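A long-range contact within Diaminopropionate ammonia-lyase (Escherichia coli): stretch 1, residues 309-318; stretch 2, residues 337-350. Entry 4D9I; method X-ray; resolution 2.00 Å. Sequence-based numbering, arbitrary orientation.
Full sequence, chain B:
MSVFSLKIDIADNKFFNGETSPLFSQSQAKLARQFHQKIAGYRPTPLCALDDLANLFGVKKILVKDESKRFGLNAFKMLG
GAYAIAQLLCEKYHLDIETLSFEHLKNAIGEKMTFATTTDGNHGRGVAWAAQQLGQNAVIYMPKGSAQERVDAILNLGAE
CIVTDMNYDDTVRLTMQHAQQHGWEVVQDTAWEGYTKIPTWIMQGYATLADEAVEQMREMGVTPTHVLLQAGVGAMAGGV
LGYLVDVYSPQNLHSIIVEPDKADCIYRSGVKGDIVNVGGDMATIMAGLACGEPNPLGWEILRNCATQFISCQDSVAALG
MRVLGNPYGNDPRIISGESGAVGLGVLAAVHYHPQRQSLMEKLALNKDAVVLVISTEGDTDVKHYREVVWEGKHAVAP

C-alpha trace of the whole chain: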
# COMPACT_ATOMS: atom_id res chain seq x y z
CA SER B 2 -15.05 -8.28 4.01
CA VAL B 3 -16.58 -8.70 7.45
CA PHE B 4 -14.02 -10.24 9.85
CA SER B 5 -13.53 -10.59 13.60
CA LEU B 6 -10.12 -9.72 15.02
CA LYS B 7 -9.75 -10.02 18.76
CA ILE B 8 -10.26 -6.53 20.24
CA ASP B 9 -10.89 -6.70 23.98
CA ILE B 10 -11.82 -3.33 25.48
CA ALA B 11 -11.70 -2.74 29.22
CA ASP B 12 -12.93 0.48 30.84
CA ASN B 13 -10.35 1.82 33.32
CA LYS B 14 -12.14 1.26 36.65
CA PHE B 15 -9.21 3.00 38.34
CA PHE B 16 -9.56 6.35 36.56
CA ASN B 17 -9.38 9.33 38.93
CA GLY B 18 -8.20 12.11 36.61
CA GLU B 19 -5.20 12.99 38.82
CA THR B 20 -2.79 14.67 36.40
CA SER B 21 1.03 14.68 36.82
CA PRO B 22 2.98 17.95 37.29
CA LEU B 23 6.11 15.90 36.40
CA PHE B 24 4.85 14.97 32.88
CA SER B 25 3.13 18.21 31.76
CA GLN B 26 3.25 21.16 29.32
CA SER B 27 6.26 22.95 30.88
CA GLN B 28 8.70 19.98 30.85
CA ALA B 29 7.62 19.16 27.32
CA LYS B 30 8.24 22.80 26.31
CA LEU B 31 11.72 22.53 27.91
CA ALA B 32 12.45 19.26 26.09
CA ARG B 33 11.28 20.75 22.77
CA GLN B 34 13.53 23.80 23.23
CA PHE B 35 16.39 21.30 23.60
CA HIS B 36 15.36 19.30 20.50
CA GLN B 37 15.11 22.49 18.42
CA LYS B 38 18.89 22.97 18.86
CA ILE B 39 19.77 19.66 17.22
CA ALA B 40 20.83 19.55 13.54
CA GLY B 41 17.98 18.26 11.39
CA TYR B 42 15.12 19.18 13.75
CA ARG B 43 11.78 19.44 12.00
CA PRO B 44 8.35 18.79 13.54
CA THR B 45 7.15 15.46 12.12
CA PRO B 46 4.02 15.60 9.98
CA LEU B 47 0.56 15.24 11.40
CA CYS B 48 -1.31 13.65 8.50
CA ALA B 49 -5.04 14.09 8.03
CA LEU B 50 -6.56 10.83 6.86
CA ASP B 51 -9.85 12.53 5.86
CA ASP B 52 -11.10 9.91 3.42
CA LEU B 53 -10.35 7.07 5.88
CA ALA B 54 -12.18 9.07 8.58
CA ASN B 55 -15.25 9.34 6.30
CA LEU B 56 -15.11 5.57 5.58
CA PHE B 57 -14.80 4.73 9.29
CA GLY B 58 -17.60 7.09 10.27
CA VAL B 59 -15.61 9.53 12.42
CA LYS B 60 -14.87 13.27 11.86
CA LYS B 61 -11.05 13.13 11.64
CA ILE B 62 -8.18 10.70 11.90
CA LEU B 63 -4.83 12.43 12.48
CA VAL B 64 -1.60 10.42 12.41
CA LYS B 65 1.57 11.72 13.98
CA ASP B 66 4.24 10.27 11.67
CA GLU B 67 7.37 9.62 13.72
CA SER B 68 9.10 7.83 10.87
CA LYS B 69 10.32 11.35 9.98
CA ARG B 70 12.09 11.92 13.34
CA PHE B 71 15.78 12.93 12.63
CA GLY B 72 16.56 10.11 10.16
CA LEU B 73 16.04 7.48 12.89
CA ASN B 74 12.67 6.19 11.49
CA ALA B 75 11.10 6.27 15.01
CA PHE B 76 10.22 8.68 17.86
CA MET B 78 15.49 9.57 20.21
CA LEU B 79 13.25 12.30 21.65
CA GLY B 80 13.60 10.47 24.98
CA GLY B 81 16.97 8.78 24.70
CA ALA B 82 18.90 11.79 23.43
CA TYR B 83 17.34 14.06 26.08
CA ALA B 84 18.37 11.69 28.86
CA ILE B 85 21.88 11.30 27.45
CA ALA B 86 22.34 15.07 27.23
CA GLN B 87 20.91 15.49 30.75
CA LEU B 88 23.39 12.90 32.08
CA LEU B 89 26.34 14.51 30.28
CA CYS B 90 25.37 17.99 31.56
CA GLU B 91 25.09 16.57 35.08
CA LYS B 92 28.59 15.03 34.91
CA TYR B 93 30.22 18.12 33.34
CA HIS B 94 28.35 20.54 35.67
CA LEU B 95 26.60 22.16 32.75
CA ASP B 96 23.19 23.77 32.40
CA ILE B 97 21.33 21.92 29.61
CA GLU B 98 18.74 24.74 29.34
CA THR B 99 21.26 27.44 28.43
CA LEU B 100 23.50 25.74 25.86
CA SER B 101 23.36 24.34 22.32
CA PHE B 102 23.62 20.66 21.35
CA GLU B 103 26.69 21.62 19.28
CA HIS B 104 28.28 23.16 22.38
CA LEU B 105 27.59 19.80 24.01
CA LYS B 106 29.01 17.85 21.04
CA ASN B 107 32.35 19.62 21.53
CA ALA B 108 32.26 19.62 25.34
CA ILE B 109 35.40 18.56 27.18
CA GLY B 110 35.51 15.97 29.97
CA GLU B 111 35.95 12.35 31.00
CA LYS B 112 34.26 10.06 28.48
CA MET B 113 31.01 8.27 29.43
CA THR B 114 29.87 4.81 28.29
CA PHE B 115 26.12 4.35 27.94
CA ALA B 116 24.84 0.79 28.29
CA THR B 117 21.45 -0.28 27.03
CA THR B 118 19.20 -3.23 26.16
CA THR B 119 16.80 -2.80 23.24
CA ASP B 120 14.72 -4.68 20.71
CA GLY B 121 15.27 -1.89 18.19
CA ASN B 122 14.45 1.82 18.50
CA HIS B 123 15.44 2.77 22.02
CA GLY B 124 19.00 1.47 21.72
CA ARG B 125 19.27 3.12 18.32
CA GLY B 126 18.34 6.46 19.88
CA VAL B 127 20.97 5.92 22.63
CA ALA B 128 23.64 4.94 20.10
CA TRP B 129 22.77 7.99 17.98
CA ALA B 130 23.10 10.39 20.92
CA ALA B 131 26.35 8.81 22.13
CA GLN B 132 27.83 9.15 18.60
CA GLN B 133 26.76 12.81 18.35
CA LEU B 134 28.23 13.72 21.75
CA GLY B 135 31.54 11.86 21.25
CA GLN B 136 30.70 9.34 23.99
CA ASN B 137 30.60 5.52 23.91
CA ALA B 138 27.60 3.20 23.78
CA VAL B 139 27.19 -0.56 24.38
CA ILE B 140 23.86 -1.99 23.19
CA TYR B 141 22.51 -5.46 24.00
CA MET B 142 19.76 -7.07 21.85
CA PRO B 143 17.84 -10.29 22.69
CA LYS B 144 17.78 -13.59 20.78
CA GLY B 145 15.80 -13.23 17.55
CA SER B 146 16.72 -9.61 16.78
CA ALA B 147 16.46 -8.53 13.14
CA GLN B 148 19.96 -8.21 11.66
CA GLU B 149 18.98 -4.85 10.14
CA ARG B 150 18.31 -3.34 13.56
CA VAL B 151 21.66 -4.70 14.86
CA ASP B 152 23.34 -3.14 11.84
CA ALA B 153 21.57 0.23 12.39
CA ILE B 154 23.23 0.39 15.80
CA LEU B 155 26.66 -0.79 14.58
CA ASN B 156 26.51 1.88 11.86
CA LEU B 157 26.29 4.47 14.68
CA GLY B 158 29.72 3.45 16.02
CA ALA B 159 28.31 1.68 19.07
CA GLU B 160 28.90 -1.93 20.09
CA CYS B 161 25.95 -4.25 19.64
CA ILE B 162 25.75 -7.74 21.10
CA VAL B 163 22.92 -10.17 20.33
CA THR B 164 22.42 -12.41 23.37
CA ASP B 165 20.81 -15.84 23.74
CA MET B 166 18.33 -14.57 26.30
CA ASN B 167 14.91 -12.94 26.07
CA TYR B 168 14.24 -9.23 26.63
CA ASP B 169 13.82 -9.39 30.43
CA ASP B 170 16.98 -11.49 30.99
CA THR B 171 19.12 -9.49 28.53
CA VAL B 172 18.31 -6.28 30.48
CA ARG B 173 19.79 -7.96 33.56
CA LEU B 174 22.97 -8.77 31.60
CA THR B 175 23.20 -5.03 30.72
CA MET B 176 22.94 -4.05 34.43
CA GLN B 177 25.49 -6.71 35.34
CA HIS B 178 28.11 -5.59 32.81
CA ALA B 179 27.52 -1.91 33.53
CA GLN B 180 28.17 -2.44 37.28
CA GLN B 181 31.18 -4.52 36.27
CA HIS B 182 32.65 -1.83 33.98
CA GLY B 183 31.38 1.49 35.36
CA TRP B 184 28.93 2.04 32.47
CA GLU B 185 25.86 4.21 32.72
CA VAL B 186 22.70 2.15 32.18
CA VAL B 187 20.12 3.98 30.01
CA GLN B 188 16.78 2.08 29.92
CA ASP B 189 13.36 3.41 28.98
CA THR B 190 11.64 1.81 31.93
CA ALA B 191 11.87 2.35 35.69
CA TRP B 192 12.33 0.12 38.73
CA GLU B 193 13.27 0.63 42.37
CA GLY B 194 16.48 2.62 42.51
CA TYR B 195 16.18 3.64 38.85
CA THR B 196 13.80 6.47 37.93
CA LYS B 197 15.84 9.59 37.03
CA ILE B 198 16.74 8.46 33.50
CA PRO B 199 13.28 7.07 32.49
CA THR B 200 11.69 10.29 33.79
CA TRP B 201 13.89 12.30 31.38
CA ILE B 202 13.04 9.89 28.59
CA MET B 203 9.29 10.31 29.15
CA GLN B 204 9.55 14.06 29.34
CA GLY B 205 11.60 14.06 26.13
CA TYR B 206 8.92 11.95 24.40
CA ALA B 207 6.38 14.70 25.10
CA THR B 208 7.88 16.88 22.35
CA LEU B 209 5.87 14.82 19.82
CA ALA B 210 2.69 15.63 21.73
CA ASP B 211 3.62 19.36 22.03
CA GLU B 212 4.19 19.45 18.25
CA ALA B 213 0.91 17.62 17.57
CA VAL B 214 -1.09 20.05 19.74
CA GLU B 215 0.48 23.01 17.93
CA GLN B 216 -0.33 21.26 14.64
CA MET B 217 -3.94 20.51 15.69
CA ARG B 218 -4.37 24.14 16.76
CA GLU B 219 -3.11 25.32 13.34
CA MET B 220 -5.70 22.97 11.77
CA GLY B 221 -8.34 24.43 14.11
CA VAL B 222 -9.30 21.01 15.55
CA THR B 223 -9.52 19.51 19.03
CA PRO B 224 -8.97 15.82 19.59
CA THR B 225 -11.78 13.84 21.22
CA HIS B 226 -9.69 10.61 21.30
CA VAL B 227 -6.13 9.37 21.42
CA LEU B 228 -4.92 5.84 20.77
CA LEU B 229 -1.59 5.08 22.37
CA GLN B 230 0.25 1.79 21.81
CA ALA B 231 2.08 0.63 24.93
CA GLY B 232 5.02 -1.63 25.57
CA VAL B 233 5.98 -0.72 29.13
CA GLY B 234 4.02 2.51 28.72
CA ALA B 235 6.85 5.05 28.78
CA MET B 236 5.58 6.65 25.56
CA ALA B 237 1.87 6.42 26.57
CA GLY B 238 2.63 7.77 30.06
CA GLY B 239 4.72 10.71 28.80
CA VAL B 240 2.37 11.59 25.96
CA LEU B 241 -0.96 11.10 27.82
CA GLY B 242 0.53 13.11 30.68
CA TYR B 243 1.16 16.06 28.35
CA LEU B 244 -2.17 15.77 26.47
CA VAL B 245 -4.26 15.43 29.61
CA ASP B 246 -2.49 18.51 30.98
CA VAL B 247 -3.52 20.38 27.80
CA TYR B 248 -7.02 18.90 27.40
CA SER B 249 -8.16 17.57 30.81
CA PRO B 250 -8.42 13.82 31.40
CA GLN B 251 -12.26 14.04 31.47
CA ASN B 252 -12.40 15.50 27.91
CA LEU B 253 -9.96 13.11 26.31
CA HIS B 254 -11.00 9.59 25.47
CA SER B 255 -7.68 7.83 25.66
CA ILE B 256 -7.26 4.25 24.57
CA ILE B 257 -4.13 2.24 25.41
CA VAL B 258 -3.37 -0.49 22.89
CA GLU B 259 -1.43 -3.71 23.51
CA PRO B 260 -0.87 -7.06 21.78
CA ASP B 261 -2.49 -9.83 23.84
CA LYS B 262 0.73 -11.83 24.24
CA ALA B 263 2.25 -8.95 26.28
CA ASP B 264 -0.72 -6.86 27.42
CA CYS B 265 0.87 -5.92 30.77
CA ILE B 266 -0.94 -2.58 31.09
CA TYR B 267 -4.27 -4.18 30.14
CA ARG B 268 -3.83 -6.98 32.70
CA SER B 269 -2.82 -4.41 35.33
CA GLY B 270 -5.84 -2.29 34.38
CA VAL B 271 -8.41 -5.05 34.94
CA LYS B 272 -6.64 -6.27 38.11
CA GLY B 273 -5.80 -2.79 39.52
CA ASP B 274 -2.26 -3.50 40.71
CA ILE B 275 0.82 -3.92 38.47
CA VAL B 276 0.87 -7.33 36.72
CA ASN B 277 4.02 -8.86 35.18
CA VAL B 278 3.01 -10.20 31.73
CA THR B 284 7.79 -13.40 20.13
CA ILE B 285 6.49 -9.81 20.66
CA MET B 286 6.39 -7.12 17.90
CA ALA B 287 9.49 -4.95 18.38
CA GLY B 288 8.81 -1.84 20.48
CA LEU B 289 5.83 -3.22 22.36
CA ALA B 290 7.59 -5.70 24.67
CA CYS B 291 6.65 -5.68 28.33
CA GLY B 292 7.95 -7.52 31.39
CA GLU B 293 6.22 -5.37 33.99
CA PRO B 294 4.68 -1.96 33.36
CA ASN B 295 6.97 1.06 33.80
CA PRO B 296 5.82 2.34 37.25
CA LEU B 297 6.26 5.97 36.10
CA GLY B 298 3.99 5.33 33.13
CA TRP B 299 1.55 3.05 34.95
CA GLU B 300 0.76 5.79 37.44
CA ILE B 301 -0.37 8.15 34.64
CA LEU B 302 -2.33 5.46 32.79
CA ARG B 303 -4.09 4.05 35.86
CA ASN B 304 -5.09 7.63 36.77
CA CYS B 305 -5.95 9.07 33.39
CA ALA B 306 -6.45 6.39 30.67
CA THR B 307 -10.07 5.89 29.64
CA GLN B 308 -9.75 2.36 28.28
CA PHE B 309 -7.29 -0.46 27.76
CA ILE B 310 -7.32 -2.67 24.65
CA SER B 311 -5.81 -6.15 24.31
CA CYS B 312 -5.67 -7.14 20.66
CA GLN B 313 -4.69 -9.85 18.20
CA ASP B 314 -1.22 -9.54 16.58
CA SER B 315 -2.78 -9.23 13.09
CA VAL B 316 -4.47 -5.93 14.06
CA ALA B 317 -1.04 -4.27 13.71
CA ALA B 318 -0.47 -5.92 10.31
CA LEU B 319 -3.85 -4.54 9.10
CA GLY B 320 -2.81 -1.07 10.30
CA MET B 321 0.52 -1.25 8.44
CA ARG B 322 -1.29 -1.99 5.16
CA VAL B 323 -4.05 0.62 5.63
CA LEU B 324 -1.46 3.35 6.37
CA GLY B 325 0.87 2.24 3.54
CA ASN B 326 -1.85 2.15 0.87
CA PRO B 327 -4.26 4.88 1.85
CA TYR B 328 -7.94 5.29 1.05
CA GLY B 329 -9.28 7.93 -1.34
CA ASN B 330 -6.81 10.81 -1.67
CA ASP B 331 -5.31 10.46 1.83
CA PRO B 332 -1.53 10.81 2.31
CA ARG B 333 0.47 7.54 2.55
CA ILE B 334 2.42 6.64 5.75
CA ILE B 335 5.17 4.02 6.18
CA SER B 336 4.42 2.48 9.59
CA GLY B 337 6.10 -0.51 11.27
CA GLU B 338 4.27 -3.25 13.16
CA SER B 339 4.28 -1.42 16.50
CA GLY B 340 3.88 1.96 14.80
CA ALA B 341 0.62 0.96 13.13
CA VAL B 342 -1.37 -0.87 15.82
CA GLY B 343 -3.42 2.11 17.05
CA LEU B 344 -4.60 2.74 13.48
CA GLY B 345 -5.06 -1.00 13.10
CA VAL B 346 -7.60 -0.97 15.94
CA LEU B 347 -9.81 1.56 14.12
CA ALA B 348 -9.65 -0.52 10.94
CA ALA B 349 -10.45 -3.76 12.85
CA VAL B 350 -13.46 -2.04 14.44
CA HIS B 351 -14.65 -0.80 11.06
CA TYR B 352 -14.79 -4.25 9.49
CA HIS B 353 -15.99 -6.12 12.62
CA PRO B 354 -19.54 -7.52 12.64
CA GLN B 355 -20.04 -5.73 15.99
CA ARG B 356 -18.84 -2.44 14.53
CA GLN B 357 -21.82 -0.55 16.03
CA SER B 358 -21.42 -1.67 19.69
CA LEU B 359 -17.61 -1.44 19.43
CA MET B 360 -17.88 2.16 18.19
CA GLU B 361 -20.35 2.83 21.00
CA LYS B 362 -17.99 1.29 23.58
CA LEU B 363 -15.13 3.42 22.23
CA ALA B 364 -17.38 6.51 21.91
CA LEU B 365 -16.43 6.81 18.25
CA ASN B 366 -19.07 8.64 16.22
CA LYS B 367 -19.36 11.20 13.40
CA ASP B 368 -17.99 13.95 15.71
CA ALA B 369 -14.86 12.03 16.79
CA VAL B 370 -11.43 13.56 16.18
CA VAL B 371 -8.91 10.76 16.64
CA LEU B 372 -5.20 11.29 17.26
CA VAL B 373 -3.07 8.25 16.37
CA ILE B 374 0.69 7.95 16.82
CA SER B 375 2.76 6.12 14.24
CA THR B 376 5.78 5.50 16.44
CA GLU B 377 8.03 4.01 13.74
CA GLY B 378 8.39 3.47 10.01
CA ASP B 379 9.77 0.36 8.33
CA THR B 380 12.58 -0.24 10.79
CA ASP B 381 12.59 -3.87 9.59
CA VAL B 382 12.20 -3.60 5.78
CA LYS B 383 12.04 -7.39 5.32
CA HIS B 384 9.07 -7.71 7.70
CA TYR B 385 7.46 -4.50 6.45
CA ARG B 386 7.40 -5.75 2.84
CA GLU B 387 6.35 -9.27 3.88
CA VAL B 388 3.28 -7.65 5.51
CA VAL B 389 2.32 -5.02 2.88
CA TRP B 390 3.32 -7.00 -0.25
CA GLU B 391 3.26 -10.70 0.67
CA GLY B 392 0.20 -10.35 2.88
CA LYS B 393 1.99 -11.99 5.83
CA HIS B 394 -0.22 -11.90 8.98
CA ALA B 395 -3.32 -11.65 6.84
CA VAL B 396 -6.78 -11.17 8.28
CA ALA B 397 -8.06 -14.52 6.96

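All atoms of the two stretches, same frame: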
# COMPACT_ATOMS: atom_id res chain seq x y z
N PHE B 309 -8.40 0.37 28.18
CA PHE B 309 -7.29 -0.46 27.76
C PHE B 309 -7.80 -1.45 26.72
O PHE B 309 -8.88 -2.00 26.88
CB PHE B 309 -6.73 -1.22 28.95
CG PHE B 309 -6.42 -0.35 30.13
CD1 PHE B 309 -7.17 -0.43 31.29
CD2 PHE B 309 -5.37 0.57 30.07
CE1 PHE B 309 -6.88 0.38 32.39
CE2 PHE B 309 -5.08 1.38 31.16
CZ PHE B 309 -5.84 1.28 32.31
N ILE B 310 -7.01 -1.67 25.66
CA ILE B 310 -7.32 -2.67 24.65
C ILE B 310 -6.23 -3.74 24.58
O ILE B 310 -5.04 -3.43 24.54
CB ILE B 310 -7.53 -2.05 23.24
CG1 ILE B 310 -8.88 -1.32 23.18
CG2 ILE B 310 -7.48 -3.13 22.15
CD1 ILE B 310 -9.18 -0.62 21.87
N SER B 311 -6.66 -5.00 24.59
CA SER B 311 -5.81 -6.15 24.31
C SER B 311 -6.23 -6.71 22.96
O SER B 311 -7.37 -7.14 22.79
CB SER B 311 -5.97 -7.22 25.38
OG SER B 311 -5.24 -8.38 25.05
N CYS B 312 -5.31 -6.73 22.01
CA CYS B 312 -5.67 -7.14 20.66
C CYS B 312 -4.78 -8.20 20.03
O CYS B 312 -3.62 -8.40 20.41
CB CYS B 312 -5.84 -5.93 19.75
SG CYS B 312 -4.30 -5.12 19.32
N GLN B 313 -5.36 -8.90 19.06
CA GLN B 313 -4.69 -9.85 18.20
C GLN B 313 -3.50 -9.19 17.50
O GLN B 313 -3.59 -8.03 17.09
CB GLN B 313 -5.71 -10.29 17.14
CG GLN B 313 -5.33 -11.55 16.42
CD GLN B 313 -6.53 -12.26 15.83
OE1 GLN B 313 -7.68 -11.92 16.11
NE2 GLN B 313 -6.26 -13.26 15.04
N ASP B 314 -2.41 -9.95 17.34
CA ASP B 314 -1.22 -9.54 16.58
C ASP B 314 -1.53 -8.95 15.20
O ASP B 314 -0.99 -7.90 14.83
CB ASP B 314 -0.28 -10.74 16.38
CG ASP B 314 0.76 -10.86 17.47
OD1 ASP B 314 1.43 -11.93 17.55
OD2 ASP B 314 0.93 -9.90 18.26
N SER B 315 -2.41 -9.62 14.46
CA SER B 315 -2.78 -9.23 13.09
C SER B 315 -3.48 -7.87 12.94
O SER B 315 -3.58 -7.33 11.82
CB SER B 315 -3.64 -10.34 12.46
OG SER B 315 -4.86 -10.49 13.16
N VAL B 316 -3.93 -7.29 14.05
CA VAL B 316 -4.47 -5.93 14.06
C VAL B 316 -3.41 -4.93 13.58
O VAL B 316 -3.71 -4.02 12.80
CB VAL B 316 -4.99 -5.55 15.47
CG1 VAL B 316 -5.31 -4.06 15.55
CG2 VAL B 316 -6.23 -6.36 15.82
N ALA B 317 -2.17 -5.13 14.05
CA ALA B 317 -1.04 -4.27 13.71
C ALA B 317 -0.72 -4.41 12.23
O ALA B 317 -0.58 -3.40 11.54
CB ALA B 317 0.18 -4.62 14.58
N ALA B 318 -0.66 -5.65 11.74
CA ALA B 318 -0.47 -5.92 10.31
C ALA B 318 -1.50 -5.17 9.43
O ALA B 318 -1.13 -4.53 8.46
CB ALA B 318 -0.51 -7.41 10.03
N GLY B 337 5.66 0.82 10.86
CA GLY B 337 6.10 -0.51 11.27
C GLY B 337 5.03 -1.22 12.08
O GLY B 337 4.02 -0.63 12.41
N GLU B 338 5.28 -2.47 12.44
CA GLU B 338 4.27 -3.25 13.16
C GLU B 338 3.73 -2.56 14.42
O GLU B 338 2.50 -2.36 14.57
CB GLU B 338 4.80 -4.64 13.47
CG GLU B 338 3.69 -5.60 13.85
CD GLU B 338 4.18 -7.02 13.98
OE1 GLU B 338 5.40 -7.24 13.94
OE2 GLU B 338 3.35 -7.93 14.14
N SER B 339 4.65 -2.17 15.31
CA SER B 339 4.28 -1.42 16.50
C SER B 339 3.82 0.01 16.24
O SER B 339 3.05 0.56 17.03
CB SER B 339 5.45 -1.40 17.49
OG SER B 339 5.64 -2.71 17.99
N GLY B 340 4.32 0.62 15.18
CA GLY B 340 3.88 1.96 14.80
C GLY B 340 2.42 2.04 14.40
O GLY B 340 1.78 3.06 14.60
N ALA B 341 1.90 0.94 13.84
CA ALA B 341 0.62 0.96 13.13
C ALA B 341 -0.59 0.44 13.91
O ALA B 341 -1.72 0.56 13.45
CB ALA B 341 0.75 0.21 11.80
N VAL B 342 -0.36 -0.09 15.11
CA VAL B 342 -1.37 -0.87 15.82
C VAL B 342 -2.56 -0.04 16.30
O VAL B 342 -3.67 -0.55 16.35
CB VAL B 342 -0.76 -1.73 16.97
CG1 VAL B 342 -0.36 -0.87 18.17
CG2 VAL B 342 -1.72 -2.82 17.40
N GLY B 343 -2.33 1.22 16.66
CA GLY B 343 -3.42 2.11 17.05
C GLY B 343 -4.37 2.28 15.87
O GLY B 343 -5.59 2.07 15.99
N LEU B 344 -3.81 2.65 14.72
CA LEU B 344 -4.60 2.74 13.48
C LEU B 344 -5.23 1.40 13.11
O LEU B 344 -6.39 1.33 12.65
CB LEU B 344 -3.74 3.26 12.31
CG LEU B 344 -4.44 3.69 11.02
CD1 LEU B 344 -4.83 2.49 10.17
CD2 LEU B 344 -5.64 4.60 11.28
N GLY B 345 -4.50 0.32 13.34
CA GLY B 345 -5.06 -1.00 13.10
C GLY B 345 -6.34 -1.24 13.86
O GLY B 345 -7.26 -1.86 13.33
N VAL B 346 -6.40 -0.77 15.12
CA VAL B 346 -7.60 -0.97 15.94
C VAL B 346 -8.83 -0.36 15.26
O VAL B 346 -9.89 -1.00 15.19
CB VAL B 346 -7.43 -0.41 17.37
CG1 VAL B 346 -8.77 -0.33 18.09
CG2 VAL B 346 -6.46 -1.28 18.16
N LEU B 347 -8.69 0.87 14.78
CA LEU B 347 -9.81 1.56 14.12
C LEU B 347 -10.27 0.78 12.90
O LEU B 347 -11.48 0.67 12.63
CB LEU B 347 -9.42 2.98 13.71
CG LEU B 347 -9.01 3.96 14.81
CD1 LEU B 347 -8.75 5.34 14.22
CD2 LEU B 347 -10.11 4.04 15.84
N ALA B 348 -9.32 0.24 12.15
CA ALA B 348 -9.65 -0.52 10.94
C ALA B 348 -10.34 -1.84 11.32
O ALA B 348 -11.30 -2.25 10.65
CB ALA B 348 -8.39 -0.79 10.12
N ALA B 349 -9.86 -2.50 12.38
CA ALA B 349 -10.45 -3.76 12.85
C ALA B 349 -11.89 -3.55 13.32
O ALA B 349 -12.75 -4.41 13.13
CB ALA B 349 -9.62 -4.37 13.98
N VAL B 350 -12.12 -2.41 13.97
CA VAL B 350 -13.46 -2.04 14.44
C VAL B 350 -14.36 -1.85 13.22
O VAL B 350 -15.48 -2.35 13.19
CB VAL B 350 -13.41 -0.75 15.27
CG1 VAL B 350 -14.81 -0.12 15.39
CG2 VAL B 350 -12.80 -1.00 16.66
O HOH W 1 1.06 -8.28 13.22

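Contact between the 309-318 stretch, a strand that turns into the start of a helix, and the helix of the 337-350 stretch. No direct hydrogen bond joins the two; they meet through apolar packing, one CA-H...O contact and a water bridge, and together bury 443 Å². Gly 337 lies outside the contact, and its O accepts a weak hydrogen bond from Ala 341 N (3.0 Å). Glu 338 makes the polar end of the interface. Its CA-to-CB bond points sideways, but the extended side chain (chi1 and chi2 both t) brings its end nearer to the other stretch. Glu 338 OE2 and Asp 314 O, both acceptors, are 4.4 Å apart, and one water bridges them, donating to Asp 314 O at 2.6 Å and to Glu 338 OE2 at 2.5 Å. The same residue packs closely on Ala 317: Ala 317 CB lies 3.2 Å from Glu 338 O and 3.7 Å from Glu 338 CG. Ser 339 points away, and Gly 340 takes no part. Ala 341 points toward the other stretch, its CB 3.9 Å from Ala 317 O. Val 342 (chi1 p) lies where the two CA traces come closest, its CA 4.0 Å from Ala 317 CA. Its CG2 touches three residues: Ala 317 CB at 3.8 Å, Cys 312 SG at 4.0 Å and Val 316 CG1 at 4.2 Å, so one methyl meets both the end of the strand and the helix that follows. The helix is kinked here, since the N atoms of Gly 343 and Leu 344 have no bond to the preceding turn; neither residue touches the other stretch. At Gly 345 the lack of a side chain lets backbone meet backbone: Gly 345 CA approaches Val 316 O to 3.3 Å in a CA-H...O contact with an angle of 141° at the hydrogen. A CB built here would point toward the other stretch and clash with Val 316 O, only 2.1 Å away. Val 346 (chi1 t) has its N 3.5 Å from Val 316 CG1 and its CG2 4.0 Å from that same Val 316 CG1, while Val 346 CG1 reaches back to the strand, 3.8 Å from Ile 310 CD1. Leu 347 points away, and the small Ala 348 does not reach across. Ala 349 closes the contact, its CB 4.3 Å from Val 316 CG2. Val 316 is thus a knob in a hole formed by Val 342, Gly 345, Val 346 and Ala 349, residues on successive turns of the helix.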